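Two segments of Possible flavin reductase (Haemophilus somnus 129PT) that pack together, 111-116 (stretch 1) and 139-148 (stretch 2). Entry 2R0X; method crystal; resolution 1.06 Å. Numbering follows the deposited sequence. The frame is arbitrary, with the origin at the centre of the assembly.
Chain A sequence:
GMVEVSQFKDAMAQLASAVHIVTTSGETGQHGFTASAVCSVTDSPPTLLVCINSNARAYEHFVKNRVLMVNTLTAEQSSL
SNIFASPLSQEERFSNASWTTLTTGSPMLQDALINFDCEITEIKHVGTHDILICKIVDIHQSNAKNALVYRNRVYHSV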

# COMPACT_ATOMS: atom_id res chain seq x y z
N ASP A 111 0.25 -7.37 21.22
CA ASP A 111 -1.01 -7.90 20.72
C ASP A 111 -1.37 -7.38 19.31
O ASP A 111 -2.52 -7.43 18.92
CB ASP A 111 -2.17 -7.62 21.71
CG ASP A 111 -3.19 -8.75 21.85
OD1 ASP A 111 -2.96 -9.86 21.33
OD2 ASP A 111 -4.24 -8.49 22.50
N ALA A 112 -0.38 -6.93 18.56
CA ALA A 112 -0.59 -6.53 17.18
C ALA A 112 -0.65 -7.74 16.25
O ALA A 112 -0.25 -8.84 16.58
CB ALA A 112 0.52 -5.59 16.73
N LEU A 113 -1.10 -7.53 15.02
CA LEU A 113 -1.11 -8.56 14.02
C LEU A 113 0.31 -8.88 13.54
O LEU A 113 0.68 -10.04 13.33
CB LEU A 113 -1.98 -8.16 12.84
CG LEU A 113 -2.31 -9.26 11.84
CD1 LEU A 113 -3.38 -10.15 12.46
CD2 LEU A 113 -2.79 -8.65 10.52
N ILE A 114 1.10 -7.83 13.31
CA ILE A 114 2.47 -7.94 12.80
C ILE A 114 3.22 -6.72 13.30
O ILE A 114 2.63 -5.66 13.42
CB ILE A 114 2.56 -7.93 11.22
CG1 ILE A 114 1.29 -8.46 10.53
CG2 ILE A 114 3.78 -8.71 10.79
CD1 ILE A 114 1.25 -8.18 9.04
N ASN A 115 4.52 -6.88 13.52
CA ASN A 115 5.39 -5.80 13.91
C ASN A 115 6.66 -5.83 13.04
O ASN A 115 7.37 -6.82 13.05
CB ASN A 115 5.80 -5.88 15.39
CG ASN A 115 4.60 -6.09 16.34
OD1 ASN A 115 4.27 -7.23 16.68
ND2 ASN A 115 3.99 -5.00 16.79
N PHE A 116 6.89 -4.77 12.28
CA PHE A 116 8.08 -4.64 11.45
C PHE A 116 8.92 -3.49 11.95
O PHE A 116 8.52 -2.35 11.90
CB PHE A 116 7.71 -4.32 10.00
CG PHE A 116 6.75 -5.25 9.32
CD1 PHE A 116 5.39 -5.04 9.39
CD2 PHE A 116 7.20 -6.28 8.55
CE1 PHE A 116 4.50 -5.87 8.69
CE2 PHE A 116 6.30 -7.09 7.83
CZ PHE A 116 4.96 -6.85 7.93
N ILE A 139 11.35 -8.49 13.02
CA ILE A 139 9.93 -8.78 12.75
C ILE A 139 9.41 -9.61 13.90
O ILE A 139 10.08 -10.51 14.38
CB ILE A 139 9.72 -9.55 11.44
CG1 ILE A 139 10.07 -8.70 10.22
CG2 ILE A 139 8.28 -10.11 11.31
CD1 ILE A 139 9.89 -9.38 8.85
N HIS A 140 8.19 -9.31 14.32
CA HIS A 140 7.40 -10.18 15.17
C HIS A 140 6.07 -10.41 14.45
O HIS A 140 5.48 -9.47 13.96
CB HIS A 140 7.18 -9.49 16.51
CG HIS A 140 6.45 -10.31 17.51
ND1 HIS A 140 5.07 -10.39 17.54
CD2 HIS A 140 6.89 -11.05 18.55
CE1 HIS A 140 4.70 -11.18 18.54
NE2 HIS A 140 5.78 -11.57 19.18
N GLN A 141 5.60 -11.66 14.41
CA GLN A 141 4.28 -11.92 13.80
C GLN A 141 3.35 -12.70 14.70
O GLN A 141 3.79 -13.50 15.47
CB GLN A 141 4.39 -12.57 12.41
CG GLN A 141 5.36 -13.70 12.35
CD GLN A 141 5.80 -14.11 10.93
OE1 GLN A 141 4.96 -14.48 10.12
NE2 GLN A 141 7.12 -14.09 10.66
N SER A 142 2.06 -12.43 14.58
CA SER A 142 1.05 -13.22 15.27
C SER A 142 0.67 -14.42 14.45
O SER A 142 1.02 -14.52 13.27
CB SER A 142 -0.20 -12.36 15.50
OG SER A 142 -0.86 -12.06 14.29
N ASN A 143 -0.11 -15.29 15.07
CA ASN A 143 -0.73 -16.42 14.41
C ASN A 143 -2.20 -16.49 14.76
O ASN A 143 -2.57 -16.21 15.89
CB ASN A 143 -0.05 -17.73 14.82
N ALA A 144 -3.00 -16.84 13.77
CA ALA A 144 -4.41 -17.15 14.01
C ALA A 144 -5.21 -15.94 14.51
O ALA A 144 -6.17 -16.07 15.25
CB ALA A 144 -4.51 -18.32 15.00
N LYS A 145 -4.82 -14.77 14.07
CA LYS A 145 -5.55 -13.55 14.37
C LYS A 145 -6.17 -12.99 13.12
O LYS A 145 -5.77 -13.34 12.01
CB LYS A 145 -4.69 -12.53 15.08
CG LYS A 145 -4.21 -13.11 16.37
CD LYS A 145 -3.74 -12.11 17.34
CE LYS A 145 -3.25 -12.81 18.63
NZ LYS A 145 -2.91 -11.84 19.65
N ASN A 146 -7.18 -12.15 13.31
CA ASN A 146 -7.85 -11.51 12.18
C ASN A 146 -7.34 -10.08 12.04
O ASN A 146 -7.03 -9.42 13.01
CB ASN A 146 -9.34 -11.49 12.41
CG ASN A 146 -9.92 -12.88 12.57
OD1 ASN A 146 -10.61 -13.17 13.54
ND2 ASN A 146 -9.56 -13.75 11.69
N ALA A 147 -7.26 -9.63 10.78
CA ALA A 147 -6.71 -8.30 10.44
C ALA A 147 -7.79 -7.25 10.46
O ALA A 147 -8.94 -7.50 10.05
CB ALA A 147 -6.11 -8.33 9.03
N LEU A 148 -7.40 -6.06 10.86
CA LEU A 148 -8.25 -4.88 10.69
C LEU A 148 -8.08 -4.35 9.27
O LEU A 148 -6.97 -4.09 8.82
CB LEU A 148 -7.83 -3.78 11.66
CG LEU A 148 -8.77 -2.60 11.77
CD1 LEU A 148 -10.18 -2.99 12.24
CD2 LEU A 148 -8.18 -1.53 12.68
O HOH W 1 2.82 -9.54 15.84
O HOH W 2 -0.46 -10.56 18.72

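Leu113 covers the most surface in this contact, and it works through both backbone and side chain. Its carbonyl O accepts two hydrogen bonds from Ser142, one from the backbone N at 3.0 Å and one from the hydroxyl OG at 2.7 Å, so a single serine closes the end of the ladder twice over. Its CA-to-CB bond points sideways, yet the t rotamer carries the methyls to the loop beyond the strand: Leu113 CD2 lies 3.7 Å from Ala147 CB, and Leu113 CD1 3.8 Å from Lys145 CB.

Asn115 and His140 follow, as the hydrogen-bonded pair of an antiparallel ladder. Asn115 N donates to His140 O at 2.8 Å, and His140 N returns the bond to Asn115 O at 2.9 Å, both nearly straight. Their side chains share one face of the sheet, where water 1 joins them, 2.9 Å from both Asn115 OD1 and His140 ND1. Ile114 with Gln141 and Phe116 with Ile139 occupy the other face; there Phe116 CD2 meets Ile139 CG1 at 4.1 Å.

Beyond the strands, Lys145 reaches out along an extended chain to a salt bridge, its NZ 2.6 Å from Asp111 OD1. The pattern here is backbone pairing in the strands, and beyond them side chains that reach from one loop to the other, Leu113 to Ala147 and Lys145 to Asp111, with Ser142 OG on the Leu113 carbonyl.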